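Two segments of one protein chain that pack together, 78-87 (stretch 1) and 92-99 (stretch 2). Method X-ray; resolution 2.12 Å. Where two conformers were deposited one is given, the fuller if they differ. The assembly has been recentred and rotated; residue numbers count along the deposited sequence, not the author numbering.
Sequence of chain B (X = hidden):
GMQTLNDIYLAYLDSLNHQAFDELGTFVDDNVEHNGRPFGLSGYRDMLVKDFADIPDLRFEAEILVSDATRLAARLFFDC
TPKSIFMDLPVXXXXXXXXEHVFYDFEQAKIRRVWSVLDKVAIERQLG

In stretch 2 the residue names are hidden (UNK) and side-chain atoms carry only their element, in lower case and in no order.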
# COMPACT_ATOMS: atom_id res chain seq x y z
N PHE B 78 8.16 8.96 -3.18
CA PHE B 78 9.19 9.16 -4.20
C PHE B 78 8.93 10.42 -4.98
O PHE B 78 7.79 10.73 -5.32
CB PHE B 78 9.24 7.98 -5.16
CG PHE B 78 9.63 6.70 -4.52
CD1 PHE B 78 10.97 6.38 -4.36
CD2 PHE B 78 8.65 5.79 -4.07
CE1 PHE B 78 11.34 5.18 -3.75
CE2 PHE B 78 8.99 4.59 -3.50
CZ PHE B 78 10.33 4.27 -3.33
N ASP B 79 10.01 11.14 -5.24
CA ASP B 79 10.04 12.32 -6.06
C ASP B 79 11.31 12.19 -6.92
O ASP B 79 12.41 12.44 -6.45
CB ASP B 79 10.07 13.55 -5.14
CG ASP B 79 9.92 14.87 -5.87
OD1 ASP B 79 9.84 14.90 -7.11
OD2 ASP B 79 9.87 15.91 -5.17
N CYS B 80 11.15 11.70 -8.14
CA CYS B 80 12.27 11.19 -8.91
C CYS B 80 12.03 11.31 -10.42
O CYS B 80 10.97 11.81 -10.84
CB CYS B 80 12.53 9.75 -8.47
SG CYS B 80 11.16 8.68 -8.73
N THR B 81 13.01 10.86 -11.21
CA THR B 81 13.07 11.15 -12.64
C THR B 81 13.44 9.87 -13.41
O THR B 81 14.60 9.64 -13.74
CB THR B 81 14.06 12.36 -12.89
OG1 THR B 81 13.94 13.36 -11.86
CG2 THR B 81 13.84 13.02 -14.22
N PRO B 82 12.43 9.02 -13.69
CA PRO B 82 12.64 7.82 -14.51
C PRO B 82 13.14 8.23 -15.87
O PRO B 82 12.56 9.13 -16.46
CB PRO B 82 11.25 7.22 -14.58
CG PRO B 82 10.52 7.75 -13.42
CD PRO B 82 11.04 9.14 -13.25
N LYS B 83 14.21 7.59 -16.34
CA LYS B 83 14.82 7.90 -17.63
C LYS B 83 13.90 7.68 -18.82
O LYS B 83 13.98 8.42 -19.81
CB LYS B 83 16.03 7.02 -17.84
CG LYS B 83 17.23 7.51 -17.16
CD LYS B 83 18.47 6.75 -17.63
CE LYS B 83 19.66 7.72 -17.88
NZ LYS B 83 20.99 7.04 -17.78
N SER B 84 13.07 6.65 -18.72
CA SER B 84 12.43 6.09 -19.87
C SER B 84 11.04 5.53 -19.49
O SER B 84 10.20 6.28 -18.97
CB SER B 84 13.40 5.05 -20.44
OG SER B 84 13.02 4.72 -21.73
N ILE B 85 10.79 4.25 -19.76
CA ILE B 85 9.53 3.61 -19.44
C ILE B 85 9.56 3.23 -17.99
O ILE B 85 10.59 2.77 -17.53
CB ILE B 85 9.35 2.34 -20.28
CG1 ILE B 85 9.34 2.71 -21.77
CG2 ILE B 85 8.08 1.63 -19.85
CD1 ILE B 85 9.89 1.61 -22.68
N PHE B 86 8.46 3.45 -17.27
CA PHE B 86 8.35 3.05 -15.87
C PHE B 86 6.89 2.69 -15.60
O PHE B 86 6.01 3.51 -15.80
CB PHE B 86 8.86 4.17 -14.91
CG PHE B 86 8.77 3.80 -13.44
CD1 PHE B 86 9.49 2.71 -12.93
CD2 PHE B 86 7.96 4.54 -12.58
CE1 PHE B 86 9.38 2.35 -11.57
CE2 PHE B 86 7.83 4.18 -11.23
CZ PHE B 86 8.56 3.09 -10.72
N MSE B 87 6.66 1.45 -15.16
CA MSE B 87 5.31 0.88 -15.00
C MSE B 87 4.54 0.95 -16.31
O MSE B 87 3.35 1.26 -16.31
CB MSE B 87 4.56 1.56 -13.88
CG MSE B 87 5.32 1.54 -12.55
SE MSE B 87 4.13 2.11 -11.08
CE MSE B 87 3.24 0.36 -10.82
N UNK B 92 9.89 9.11 -19.45
CA UNK B 92 10.84 9.72 -20.36
C UNK B 92 11.51 10.98 -19.81
O UNK B 92 11.53 12.03 -20.47
c UNK B 92 10.14 10.09 -21.69
c UNK B 92 9.91 8.91 -22.57
o UNK B 92 10.51 7.86 -22.38
n UNK B 92 9.05 9.07 -23.54
N UNK B 93 12.05 10.87 -18.60
CA UNK B 93 12.88 11.93 -18.03
C UNK B 93 12.12 13.04 -17.35
O UNK B 93 12.69 14.02 -16.95
N UNK B 94 10.82 12.88 -17.20
CA UNK B 94 10.06 13.85 -16.42
C UNK B 94 10.06 13.45 -14.94
O UNK B 94 9.97 12.26 -14.58
n UNK B 94 4.83 13.64 -19.98
c UNK B 94 8.54 14.85 -18.17
c UNK B 94 8.64 13.99 -16.93
n UNK B 94 5.96 11.70 -20.39
c UNK B 94 7.17 14.71 -18.76
c UNK B 94 5.93 12.92 -19.90
n UNK B 94 7.03 13.39 -19.34
N UNK B 95 10.13 14.46 -14.10
CA UNK B 95 10.04 14.29 -12.65
C UNK B 95 8.61 14.00 -12.20
O UNK B 95 7.67 14.71 -12.58
c UNK B 95 13.21 16.01 -8.50
c UNK B 95 10.53 15.56 -11.94
c UNK B 95 11.11 16.61 -9.72
n UNK B 95 12.52 16.23 -9.63
c UNK B 95 10.37 15.49 -10.41
n UNK B 95 12.62 16.18 -7.32
n UNK B 95 14.51 15.65 -8.54
N UNK B 96 8.44 12.96 -11.39
CA UNK B 96 7.11 12.52 -10.97
C UNK B 96 7.16 12.16 -9.50
O UNK B 96 8.20 11.81 -8.98
c UNK B 96 6.21 11.76 -13.31
c UNK B 96 6.58 11.32 -11.83
c UNK B 96 7.57 10.16 -11.82
N UNK B 97 6.03 12.32 -8.82
CA UNK B 97 5.89 11.97 -7.42
C UNK B 97 4.85 10.86 -7.29
O UNK B 97 3.77 10.92 -7.86
o UNK B 97 5.26 15.41 -8.17
c UNK B 97 6.46 14.30 -6.49
c UNK B 97 5.47 13.16 -6.56
c UNK B 97 6.35 15.16 -7.71
n UNK B 97 7.49 15.60 -8.25
N UNK B 98 5.20 9.83 -6.55
CA UNK B 98 4.27 8.74 -6.30
C UNK B 98 4.67 8.02 -5.04
O UNK B 98 5.82 8.07 -4.62
c UNK B 98 8.13 6.11 -8.29
c UNK B 98 5.63 7.17 -7.75
c UNK B 98 6.52 7.82 -8.58
c UNK B 98 7.76 7.31 -8.83
c UNK B 98 7.25 5.44 -7.48
c UNK B 98 4.28 7.75 -7.46
c UNK B 98 6.01 5.96 -7.21
N UNK B 99 3.72 7.33 -4.43
CA UNK B 99 4.01 6.56 -3.23
C UNK B 99 3.99 5.07 -3.51
O UNK B 99 3.44 4.61 -4.50
c UNK B 99 3.01 6.89 -2.13
s UNK B 99 3.21 8.52 -1.47

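Position 92 carries two side-chain carbons, the second bearing one oxygen and one nitrogen where an acid would carry two oxygens: a short amide. Its CA-to-CB bond points away from stretch 1, yet the amide end turns back, its oxygen lying 4.1 Å from S84 OG. The backbone N of 92 donates to S84 O at 2.9 Å, almost straight. The residue is asparagine, N92.

Position 93 has no side-chain atoms, and its phi of 84° is one that favours glycine. Its backbone N donates to P82 O at 2.8 Å, while its O sits 3.1 Å from T81 CG2. This is G93.

At position 94 three carbons lead to a nitrogen and then to a carbon carrying two more nitrogens, a guanidinium. Its CA-to-CB bond points away, and the side chain comes no nearer to stretch 1 than 5.9 Å, from CB to T81 CG2, so contact falls to the backbone, whose O lies 3.6 Å from P82 CD. The residue is arginine, R94.

Position 95 repeats that pattern of three carbons, a nitrogen and a carbon with two nitrogens, but here the end of the chain comes back to stretch 1. One terminal nitrogen approaches D79 OD1 to 3.1 Å, and the guanidinium places one face over D79 O. This second arginine, R95, forms a salt bridge with D79 whose hydrogen bond, from NH1, is weak at an angle of 122°.

Position 96 shows three carbons, one bonded to CA and carrying the other two, a branch at the beta carbon. One of the tips is 3.9 Å from P82 CD, an apolar contact. This is valine, V96, and it pairs with C80 through V96 N to C80 O at 2.8 Å and C80 N to V96 O at 3.1 Å.

Position 97 has three carbons in line, the third bearing one oxygen and one nitrogen: an amide one carbon longer than that of N92. The nitrogen reaches D79 OD1 at 2.7 Å with a nearly linear angle of 177°. It is glutamine, Q97, donating through NE2.

At position 98 a single carbon leads to a ring of six carbons. Its ring carbons come within 3.5 Å of F86 CE2 and 3.7 Å of C80 SG, and F78 CB sits over one face. With no hydroxyl, this is phenylalanine, F98; the two contacts are made by CZ and CE1 respectively. The F78 ring is nearly parallel but slid aside, so overlap is slight.

Position 99 holds one carbon and one sulfur, which makes it cysteine; C99 points away and makes no contact.

The contact is an antiparallel strand pairing extended by a loop. Paired backbone bonds join F78 to F98 and C80 to V96, and single bonds from G93 and N92 continue the link past the strand. Alternation then sorts the side chains: F78, C80, V96 and F98 gather on one buried face, whereas D79 and Q97 share the other, where D79 OD1 accepts from both Q97 and R95.

Stretch 2 (92-99) NGRRVQFC
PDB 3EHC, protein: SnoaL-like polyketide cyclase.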